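PDB 2YB5: putative fusidic acid resistance protein from Staphylococcus aureus, which confers resistance to fusidic acid, probably by binding elongation factor G and helping to clear it from the ribosome. Local coordinates for residues Phe157-Leu171 / Gly187-Leu201. Residues are numbered along the deposited sequence; the frame is centred on the assembly and turned at random.
With ZN (zinc ion), chain C.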
ATOM      1  N   PHE A 157     -15.995  -0.083   2.983  1.00 48.79           N
ATOM      2  CA  PHE A 157     -14.767  -0.846   2.804  1.00 47.47           C
ATOM      3  C   PHE A 157     -14.239  -0.592   1.416  1.00 45.04           C
ATOM      4  O   PHE A 157     -14.939  -0.855   0.436  1.00 44.52           O
ATOM      5  CB  PHE A 157     -15.003  -2.349   2.922  1.00 48.30           C
ATOM      6  CG  PHE A 157     -15.661  -2.769   4.187  1.00 51.75           C
ATOM      7  CD1 PHE A 157     -15.005  -2.639   5.400  1.00 54.53           C
ATOM      8  CD2 PHE A 157     -16.934  -3.328   4.160  1.00 54.41           C
ATOM      9  CE1 PHE A 157     -15.611  -3.044   6.571  1.00 56.94           C
ATOM     10  CE2 PHE A 157     -17.544  -3.736   5.323  1.00 56.76           C
ATOM     11  CZ  PHE A 157     -16.881  -3.593   6.539  1.00 57.82           C
ATOM     12  N   CYS A 158     -13.011  -0.088   1.327  1.00 42.93           N
ATOM     13  CA  CYS A 158     -12.340   0.060   0.041  1.00 40.60           C
ATOM     14  C   CYS A 158     -12.041  -1.323  -0.510  1.00 40.00           C
ATOM     15  O   CYS A 158     -11.457  -2.142   0.178  1.00 40.15           O
ATOM     16  CB  CYS A 158     -11.031   0.841   0.208  1.00 40.09           C
ATOM     17  SG  CYS A 158      -9.889   0.728  -1.205  1.00 36.27           S
ATOM     18  N   LYS A 159     -12.406  -1.591  -1.757  1.00 39.24           N
ATOM     19  CA  LYS A 159     -12.125  -2.915  -2.307  1.00 39.59           C
ATOM     20  C   LYS A 159     -10.692  -3.132  -2.817  1.00 38.93           C
ATOM     21  O   LYS A 159     -10.399  -4.187  -3.375  1.00 39.05           O
ATOM     22  CB  LYS A 159     -13.164  -3.283  -3.362  1.00 39.70           C
ATOM     23  CG  LYS A 159     -14.588  -3.344  -2.784  1.00 42.09           C
ATOM     24  CD  LYS A 159     -14.768  -4.431  -1.714  1.00 43.73           C
ATOM     25  CE  LYS A 159     -16.171  -4.389  -1.111  1.00 45.94           C
ATOM     26  NZ  LYS A 159     -16.376  -5.388  -0.015  1.00 47.41           N
ATOM     27  N   ILE A 160      -9.795  -2.165  -2.604  1.00 38.39           N
ATOM     28  CA  ILE A 160      -8.374  -2.390  -2.841  1.00 37.90           C
ATOM     29  C   ILE A 160      -7.642  -2.773  -1.550  1.00 39.38           C
ATOM     30  O   ILE A 160      -7.024  -3.827  -1.479  1.00 40.01           O
ATOM     31  CB  ILE A 160      -7.716  -1.177  -3.490  1.00 37.24           C
ATOM     32  CG1 ILE A 160      -8.194  -1.043  -4.939  1.00 35.41           C
ATOM     33  CG2 ILE A 160      -6.183  -1.301  -3.453  1.00 36.56           C
ATOM     34  CD1 ILE A 160      -7.923   0.284  -5.536  1.00 34.10           C
ATOM     35  N   CYS A 161      -7.709  -1.917  -0.536  1.00 40.07           N
ATOM     36  CA  CYS A 161      -6.979  -2.134   0.697  1.00 41.17           C
ATOM     37  C   CYS A 161      -7.815  -2.882   1.734  1.00 42.98           C
ATOM     38  O   CYS A 161      -7.291  -3.267   2.768  1.00 43.21           O
ATOM     39  CB  CYS A 161      -6.510  -0.796   1.282  1.00 41.53           C
ATOM     40  SG  CYS A 161      -7.843   0.325   1.789  1.00 40.30           S
ATOM     41  N   ASN A 162      -9.108  -3.055   1.447  1.00 43.94           N
ATOM     42  CA  ASN A 162     -10.064  -3.756   2.307  1.00 46.01           C
ATOM     43  C   ASN A 162     -10.369  -3.092   3.648  1.00 47.74           C
ATOM     44  O   ASN A 162     -11.053  -3.687   4.464  1.00 48.77           O
ATOM     45  CB  ASN A 162      -9.639  -5.216   2.538  1.00 46.92           C
ATOM     46  CG  ASN A 162      -9.697  -6.050   1.274  1.00 47.11           C
ATOM     47  OD1 ASN A 162      -8.830  -6.890   1.030  1.00 49.64           O
ATOM     48  ND2 ASN A 162     -10.733  -5.841   0.478  1.00 47.25           N
ATOM     49  N   GLN A 163      -9.905  -1.866   3.878  1.00 48.56           N
ATOM     50  CA  GLN A 163     -10.224  -1.173   5.129  1.00 50.39           C
ATOM     51  C   GLN A 163     -11.382  -0.187   4.950  1.00 50.66           C
ATOM     52  O   GLN A 163     -11.809   0.095   3.825  1.00 49.61           O
ATOM     53  CB  GLN A 163      -8.980  -0.473   5.678  1.00 51.25           C
ATOM     54  CG  GLN A 163      -7.828  -1.462   5.934  1.00 52.97           C
ATOM     55  CD  GLN A 163      -6.776  -0.946   6.894  1.00 54.81           C
ATOM     56  OE1 GLN A 163      -7.068  -0.166   7.799  1.00 56.75           O
ATOM     57  NE2 GLN A 163      -5.537  -1.397   6.707  1.00 56.93           N
ATOM     58  N   GLU A 164     -11.890   0.329   6.068  1.00 51.97           N
ATOM     59  CA  GLU A 164     -12.967   1.311   6.039  1.00 52.55           C
ATOM     60  C   GLU A 164     -12.360   2.681   5.761  1.00 52.06           C
ATOM     61  O   GLU A 164     -11.357   3.047   6.376  1.00 53.37           O
ATOM     62  CB  GLU A 164     -13.751   1.317   7.364  1.00 54.56           C
ATOM     63  CG  GLU A 164     -15.180   1.820   7.222  1.00 56.30           C
ATOM     64  CD  GLU A 164     -15.946   1.881   8.546  1.00 60.08           C
ATOM     65  OE1 GLU A 164     -15.323   2.127   9.604  1.00 63.16           O
ATOM     66  OE2 GLU A 164     -17.181   1.694   8.520  1.00 61.14           O
ATOM     67  N   SER A 165     -12.944   3.421   4.821  1.00 50.65           N
ATOM     68  CA  SER A 165     -12.448   4.751   4.465  1.00 50.25           C
ATOM     69  C   SER A 165     -13.536   5.589   3.799  1.00 49.64           C
ATOM     70  O   SER A 165     -14.663   5.128   3.627  1.00 48.74           O
ATOM     71  CB  SER A 165     -11.238   4.641   3.527  1.00 49.31           C
ATOM     72  OG  SER A 165     -11.637   4.470   2.183  1.00 48.98           O
ATOM     73  N   ASP A 166     -13.189   6.821   3.433  1.00 49.17           N
ATOM     74  CA  ASP A 166     -14.066   7.642   2.609  1.00 49.05           C
ATOM     75  C   ASP A 166     -13.922   7.131   1.183  1.00 46.50           C
ATOM     76  O   ASP A 166     -12.872   7.304   0.563  1.00 46.29           O
ATOM     77  CB  ASP A 166     -13.693   9.120   2.702  1.00 50.47           C
ATOM     78  CG  ASP A 166     -13.901   9.699   4.100  1.00 53.51           C
ATOM     79  OD1 ASP A 166     -14.881   9.332   4.775  1.00 54.23           O
ATOM     80  OD2 ASP A 166     -13.074  10.536   4.517  1.00 57.24           O
ATOM     81  N   THR A 167     -14.963   6.469   0.684  1.00 45.01           N
ATOM     82  CA  THR A 167     -14.900   5.759  -0.581  1.00 42.94           C
ATOM     83  C   THR A 167     -15.819   6.373  -1.630  1.00 43.24           C
ATOM     84  O   THR A 167     -16.738   7.119  -1.310  1.00 44.00           O
ATOM     85  CB  THR A 167     -15.285   4.272  -0.406  1.00 42.71           C
ATOM     86  OG1 THR A 167     -16.701   4.160  -0.233  1.00 41.65           O
ATOM     87  CG2 THR A 167     -14.563   3.654   0.800  1.00 42.28           C
ATOM     88  N   SER A 168     -15.547   6.067  -2.890  1.00 42.21           N
ATOM     89  CA  SER A 168     -16.467   6.393  -3.975  1.00 42.78           C
ATOM     90  C   SER A 168     -16.405   5.293  -5.005  1.00 41.40           C
ATOM     91  O   SER A 168     -15.436   4.518  -5.059  1.00 39.41           O
ATOM     92  CB  SER A 168     -16.098   7.703  -4.651  1.00 43.42           C
ATOM     93  OG  SER A 168     -16.069   8.765  -3.723  1.00 47.85           O
ATOM     94  N   LEU A 169     -17.432   5.247  -5.840  1.00 41.52           N
ATOM     95  CA  LEU A 169     -17.547   4.206  -6.837  1.00 41.13           C
ATOM     96  C   LEU A 169     -16.633   4.542  -8.002  1.00 40.48           C
ATOM     97  O   LEU A 169     -16.791   5.582  -8.646  1.00 40.88           O
ATOM     98  CB  LEU A 169     -18.996   4.069  -7.315  1.00 42.08           C
ATOM     99  CG  LEU A 169     -19.269   2.984  -8.355  1.00 42.66           C
ATOM    100  CD1 LEU A 169     -18.832   1.607  -7.847  1.00 41.80           C
ATOM    101  CD2 LEU A 169     -20.763   2.988  -8.735  1.00 45.40           C
ATOM    102  N   PHE A 170     -15.677   3.654  -8.256  1.00 39.31           N
ATOM    103  CA  PHE A 170     -14.768   3.782  -9.386  1.00 38.77           C
ATOM    104  C   PHE A 170     -15.295   2.905 -10.517  1.00 40.13           C
ATOM    105  O   PHE A 170     -15.325   1.684 -10.387  1.00 39.17           O
ATOM    106  CB  PHE A 170     -13.359   3.336  -8.980  1.00 37.04           C
ATOM    107  CG  PHE A 170     -12.362   3.353 -10.106  1.00 35.94           C
ATOM    108  CD1 PHE A 170     -12.251   2.277 -10.983  1.00 36.45           C
ATOM    109  CD2 PHE A 170     -11.496   4.435 -10.274  1.00 35.38           C
ATOM    110  CE1 PHE A 170     -11.292   2.290 -12.022  1.00 35.95           C
ATOM    111  CE2 PHE A 170     -10.553   4.452 -11.306  1.00 33.58           C
ATOM    112  CZ  PHE A 170     -10.457   3.390 -12.179  1.00 34.46           C
ATOM    113  N   LEU A 171     -15.695   3.533 -11.622  1.00 42.44           N
ATOM    114  CA  LEU A 171     -16.217   2.819 -12.775  1.00 44.61           C
ATOM    115  C   LEU A 171     -15.221   2.825 -13.924  1.00 46.02           C
ATOM    116  O   LEU A 171     -14.823   3.881 -14.410  1.00 45.98           O
ATOM    117  CB  LEU A 171     -17.542   3.440 -13.233  1.00 46.32           C
ATOM    118  CG  LEU A 171     -18.724   3.191 -12.286  1.00 46.26           C
ATOM    119  CD1 LEU A 171     -20.011   3.739 -12.878  1.00 48.83           C
ATOM    120  CD2 LEU A 171     -18.856   1.729 -11.987  1.00 45.56           C
ATOM    121  N   GLY A 187     -16.770  -1.949 -11.882  1.00 49.51           N
ATOM    122  CA  GLY A 187     -16.116  -1.171 -10.870  1.00 47.04           C
ATOM    123  C   GLY A 187     -16.466  -1.574  -9.473  1.00 45.32           C
ATOM    124  O   GLY A 187     -17.152  -2.576  -9.245  1.00 45.90           O
ATOM    125  N   ASP A 188     -15.973  -0.786  -8.531  1.00 42.96           N
ATOM    126  CA  ASP A 188     -16.312  -0.970  -7.141  1.00 42.27           C
ATOM    127  C   ASP A 188     -15.938   0.254  -6.329  1.00 40.70           C
ATOM    128  O   ASP A 188     -15.322   1.188  -6.842  1.00 40.16           O
ATOM    129  CB  ASP A 188     -15.633  -2.224  -6.572  1.00 42.28           C
ATOM    130  CG  ASP A 188     -16.525  -2.974  -5.589  1.00 43.96           C
ATOM    131  OD1 ASP A 188     -17.405  -2.346  -4.963  1.00 45.19           O
ATOM    132  OD2 ASP A 188     -16.332  -4.196  -5.425  1.00 47.14           O
ATOM    133  N   TYR A 189     -16.335   0.245  -5.065  1.00 39.95           N
ATOM    134  CA  TYR A 189     -16.005   1.322  -4.146  1.00 39.22           C
ATOM    135  C   TYR A 189     -14.557   1.207  -3.660  1.00 37.56           C
ATOM    136  O   TYR A 189     -14.139   0.162  -3.178  1.00 36.95           O
ATOM    137  CB  TYR A 189     -16.990   1.352  -2.963  1.00 39.63           C
ATOM    138  CG  TYR A 189     -18.354   1.916  -3.367  1.00 41.65           C
ATOM    139  CD1 TYR A 189     -19.330   1.101  -3.940  1.00 41.86           C
ATOM    140  CD2 TYR A 189     -18.652   3.267  -3.199  1.00 42.59           C
ATOM    141  CE1 TYR A 189     -20.567   1.611  -4.323  1.00 43.11           C
ATOM    142  CE2 TYR A 189     -19.896   3.787  -3.579  1.00 44.12           C
ATOM    143  CZ  TYR A 189     -20.841   2.953  -4.141  1.00 44.17           C
ATOM    144  OH  TYR A 189     -22.063   3.464  -4.516  1.00 45.92           O
ATOM    145  N   ILE A 190     -13.816   2.305  -3.802  1.00 36.21           N
ATOM    146  CA  ILE A 190     -12.436   2.393  -3.360  1.00 35.36           C
ATOM    147  C   ILE A 190     -12.172   3.729  -2.657  1.00 35.41           C
ATOM    148  O   ILE A 190     -12.978   4.661  -2.746  1.00 35.46           O
ATOM    149  CB  ILE A 190     -11.443   2.251  -4.539  1.00 34.24           C
ATOM    150  CG1 ILE A 190     -11.637   3.389  -5.558  1.00 34.96           C
ATOM    151  CG2 ILE A 190     -11.576   0.878  -5.195  1.00 32.90           C
ATOM    152  CD1 ILE A 190     -10.651   3.355  -6.742  1.00 33.22           C
ATOM    153  N   CYS A 191     -11.025   3.811  -1.987  1.00 34.80           N
ATOM    154  CA  CYS A 191     -10.611   5.025  -1.297  1.00 35.01           C
ATOM    155  C   CYS A 191     -10.597   6.176  -2.299  1.00 35.30           C
ATOM    156  O   CYS A 191      -9.990   6.074  -3.358  1.00 34.21           O
ATOM    157  CB  CYS A 191      -9.222   4.853  -0.684  1.00 35.00           C
ATOM    158  SG  CYS A 191      -9.022   3.581   0.663  1.00 34.07           S
ATOM    159  N   TYR A 192     -11.291   7.262  -1.978  1.00 36.69           N
ATOM    160  CA  TYR A 192     -11.234   8.450  -2.806  1.00 37.19           C
ATOM    161  C   TYR A 192      -9.792   8.961  -2.916  1.00 36.82           C
ATOM    162  O   TYR A 192      -9.335   9.350  -3.992  1.00 36.36           O
ATOM    163  CB  TYR A 192     -12.102   9.559  -2.224  1.00 38.88           C
ATOM    164  CG  TYR A 192     -12.255  10.701  -3.191  1.00 40.46           C
ATOM    165  CD1 TYR A 192     -13.069  10.566  -4.308  1.00 41.53           C
ATOM    166  CD2 TYR A 192     -11.557  11.897  -3.018  1.00 42.13           C
ATOM    167  CE1 TYR A 192     -13.204  11.595  -5.224  1.00 43.61           C
ATOM    168  CE2 TYR A 192     -11.693  12.933  -3.926  1.00 43.12           C
ATOM    169  CZ  TYR A 192     -12.516  12.770  -5.032  1.00 43.77           C
ATOM    170  OH  TYR A 192     -12.688  13.776  -5.949  1.00 48.55           O
ATOM    171  N   ASP A 193      -9.105   8.955  -1.779  1.00 37.04           N
ATOM    172  CA  ASP A 193      -7.722   9.390  -1.667  1.00 37.13           C
ATOM    173  C   ASP A 193      -6.792   8.168  -1.710  1.00 35.56           C
ATOM    174  O   ASP A 193      -6.670   7.437  -0.734  1.00 35.34           O
ATOM    175  CB  ASP A 193      -7.554  10.160  -0.349  1.00 38.88           C
ATOM    176  CG  ASP A 193      -6.137  10.585  -0.094  1.00 40.52           C
ATOM    177  OD1 ASP A 193      -5.268  10.410  -0.968  1.00 39.92           O
ATOM    178  OD2 ASP A 193      -5.885  11.102   1.006  1.00 45.62           O
ATOM    179  N   SER A 194      -6.150   7.957  -2.858  1.00 34.62           N
ATOM    180  CA  SER A 194      -5.288   6.803  -3.074  1.00 34.10           C
ATOM    181  C   SER A 194      -4.047   6.823  -2.184  1.00 35.23           C
ATOM    182  O   SER A 194      -3.465   5.772  -1.913  1.00 35.07           O
ATOM    183  CB  SER A 194      -4.886   6.718  -4.545  1.00 33.67           C
ATOM    184  OG  SER A 194      -6.042   6.573  -5.358  1.00 33.84           O
ATOM    185  N   PHE A 195      -3.651   8.002  -1.708  1.00 36.77           N
ATOM    186  CA  PHE A 195      -2.505   8.095  -0.803  1.00 38.33           C
ATOM    187  C   PHE A 195      -2.829   7.521   0.566  1.00 39.25           C
ATOM    188  O   PHE A 195      -2.011   6.810   1.150  1.00 39.98           O
ATOM    189  CB  PHE A 195      -1.972   9.528  -0.763  1.00 39.81           C
ATOM    190  CG  PHE A 195      -1.511   9.993  -2.114  1.00 40.78           C
ATOM    191  CD1 PHE A 195      -0.238   9.686  -2.558  1.00 41.25           C
ATOM    192  CD2 PHE A 195      -2.390  10.636  -2.984  1.00 42.03           C
ATOM    193  CE1 PHE A 195       0.184  10.067  -3.829  1.00 41.04           C
ATOM    194  CE2 PHE A 195      -1.980  11.010  -4.258  1.00 42.78           C
ATOM    195  CZ  PHE A 195      -0.688  10.725  -4.679  1.00 42.02           C
ATOM    196  N   LYS A 196      -4.038   7.774   1.056  1.00 39.54           N
ATOM    197  CA  LYS A 196      -4.519   7.116   2.271  1.00 40.17           C
ATOM    198  C   LYS A 196      -4.634   5.603   2.067  1.00 38.45           C
ATOM    199  O   LYS A 196      -4.195   4.824   2.919  1.00 39.21           O
ATOM    200  CB  LYS A 196      -5.865   7.685   2.693  1.00 41.37           C
ATOM    201  CG  LYS A 196      -6.379   7.151   4.032  1.00 44.40           C
ATOM    202  CD  LYS A 196      -7.889   7.318   4.172  1.00 46.31           C
ATOM    203  CE  LYS A 196      -8.365   6.785   5.531  1.00 48.58           C
ATOM    204  NZ  LYS A 196      -9.850   6.749   5.655  1.00 49.13           N
ATOM    205  N   CYS A 197      -5.235   5.199   0.949  1.00 36.55           N
ATOM    206  CA  CYS A 197      -5.285   3.784   0.522  1.00 35.36           C
ATOM    207  C   CYS A 197      -3.916   3.087   0.593  1.00 35.50           C
ATOM    208  O   CYS A 197      -3.796   1.983   1.130  1.00 35.10           O
ATOM    209  CB  CYS A 197      -5.788   3.685  -0.929  1.00 34.23           C
ATOM    210  SG  CYS A 197      -6.222   2.018  -1.464  1.00 31.19           S
ATOM    211  N   ASN A 198      -2.903   3.746   0.041  1.00 35.16           N
ATOM    212  CA  ASN A 198      -1.547   3.193   0.003  1.00 36.23           C
ATOM    213  C   ASN A 198      -0.890   3.035   1.375  1.00 38.55           C
ATOM    214  O   ASN A 198       0.005   2.211   1.531  1.00 38.04           O
ATOM    215  CB  ASN A 198      -0.657   4.016  -0.921  1.00 35.22           C
ATOM    216  CG  ASN A 198      -0.780   3.586  -2.364  1.00 34.48           C
ATOM    217  OD1 ASN A 198      -0.139   2.621  -2.780  1.00 32.31           O
ATOM    218  ND2 ASN A 198      -1.613   4.297  -3.142  1.00 31.73           N
ATOM    219  N   GLN A 199      -1.354   3.812   2.360  1.00 41.07           N
ATOM    220  CA  GLN A 199      -0.959   3.624   3.766  1.00 43.63           C
ATOM    221  C   GLN A 199      -1.585   2.363   4.362  1.00 43.97           C
ATOM    222  O   GLN A 199      -1.033   1.783   5.292  1.00 46.18           O
ATOM    223  CB  GLN A 199      -1.352   4.838   4.630  1.00 45.22           C
ATOM    224  CG  GLN A 199      -0.650   6.150   4.267  1.00 47.70           C
ATOM    225  CD  GLN A 199       0.835   6.119   4.548  1.00 51.77           C
ATOM    226  OE1 GLN A 199       1.570   5.315   3.974  1.00 53.86           O
ATOM    227  NE2 GLN A 199       1.296   6.998   5.442  1.00 56.34           N
ATOM    228  N   ASN A 200      -2.733   1.952   3.829  1.00 42.51           N
ATOM    229  CA  ASN A 200      -3.434   0.758   4.299  1.00 42.69           C
ATOM    230  C   ASN A 200      -3.085  -0.515   3.523  1.00 41.15           C
ATOM    231  O   ASN A 200      -3.321  -1.622   4.007  1.00 41.71           O
ATOM    232  CB  ASN A 200      -4.957   0.948   4.176  1.00 42.46           C
ATOM    233  CG  ASN A 200      -5.457   2.260   4.789  1.00 44.70           C
ATOM    234  OD1 ASN A 200      -4.822   2.830   5.694  1.00 47.42           O
ATOM    235  ND2 ASN A 200      -6.614   2.744   4.286  1.00 43.05           N
ATOM    236  N   LEU A 201      -2.582  -0.367   2.303  1.00 38.73           N
ATOM    237  CA  LEU A 201      -2.468  -1.511   1.400  1.00 37.80           C
ATOM    238  C   LEU A 201      -1.283  -2.409   1.765  1.00 39.16           C
ATOM    239  O   LEU A 201      -0.127  -2.025   1.584  1.00 37.84           O
ATOM    240  CB  LEU A 201      -2.343  -1.036  -0.056  1.00 36.17           C
ATOM    241  CG  LEU A 201      -2.160  -2.116  -1.125  1.00 34.50           C
ATOM    242  CD1 LEU A 201      -3.313  -3.127  -1.112  1.00 33.01           C
ATOM    243  CD2 LEU A 201      -2.010  -1.470  -2.521  1.00 32.54           C
TER
HETATM  244 ZN    ZN C1213      -8.191   1.765  -0.067  1.00 30.93          ZN
HETATM  245  O   HOH W   1      -9.044   3.655   5.775  1.00 58.73           O
HETATM  246  O   HOH W   2     -10.346   8.189   0.785  1.00 37.39           O
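Ile190 forks on one face of its strand: CD1 lies 3.5 Å from Phe170 CB, while CG2 packs 3.7 Å from Ile160 CD1. Its CG1 stands between the backbone N and the carbonyl carbon (chi1 62°), which sends the longer branch to Phe170 and leaves CG2 for Ile160. Beside this apolar centre one zinc ion joins the segments, held by Cys158 and Cys161 of a CxxC knuckle and by Cys191 and Cys197, the last on helix 194-200, as in a treble-clef zinc finger. Cys158 SG, 2.3 Å from zinc, also accepts from Ile160 N, Cys161 N and Cys191 N, bonds that probably temper the charge of the thiolate. Ser165 OG sits 3.2 Å from Cys191 SG. Strands 167-171 and 187-191 pair antiparallel, and on the sheet side away from Ile190 Leu169 CB rests over a face of the Tyr189 ring. At the polar edge, Lys159 N donates to Tyr189 O (2.8 Å), and the Gln163 and Asn200 amides stack, their planes 24° apart. Phe210 of helix 204-214 covers Ile160 and Ile190; strand 130-136 meets Phe170, and strand 142-149 flanks 167-171, leaving 187-191 outermost in the five-stranded sheet.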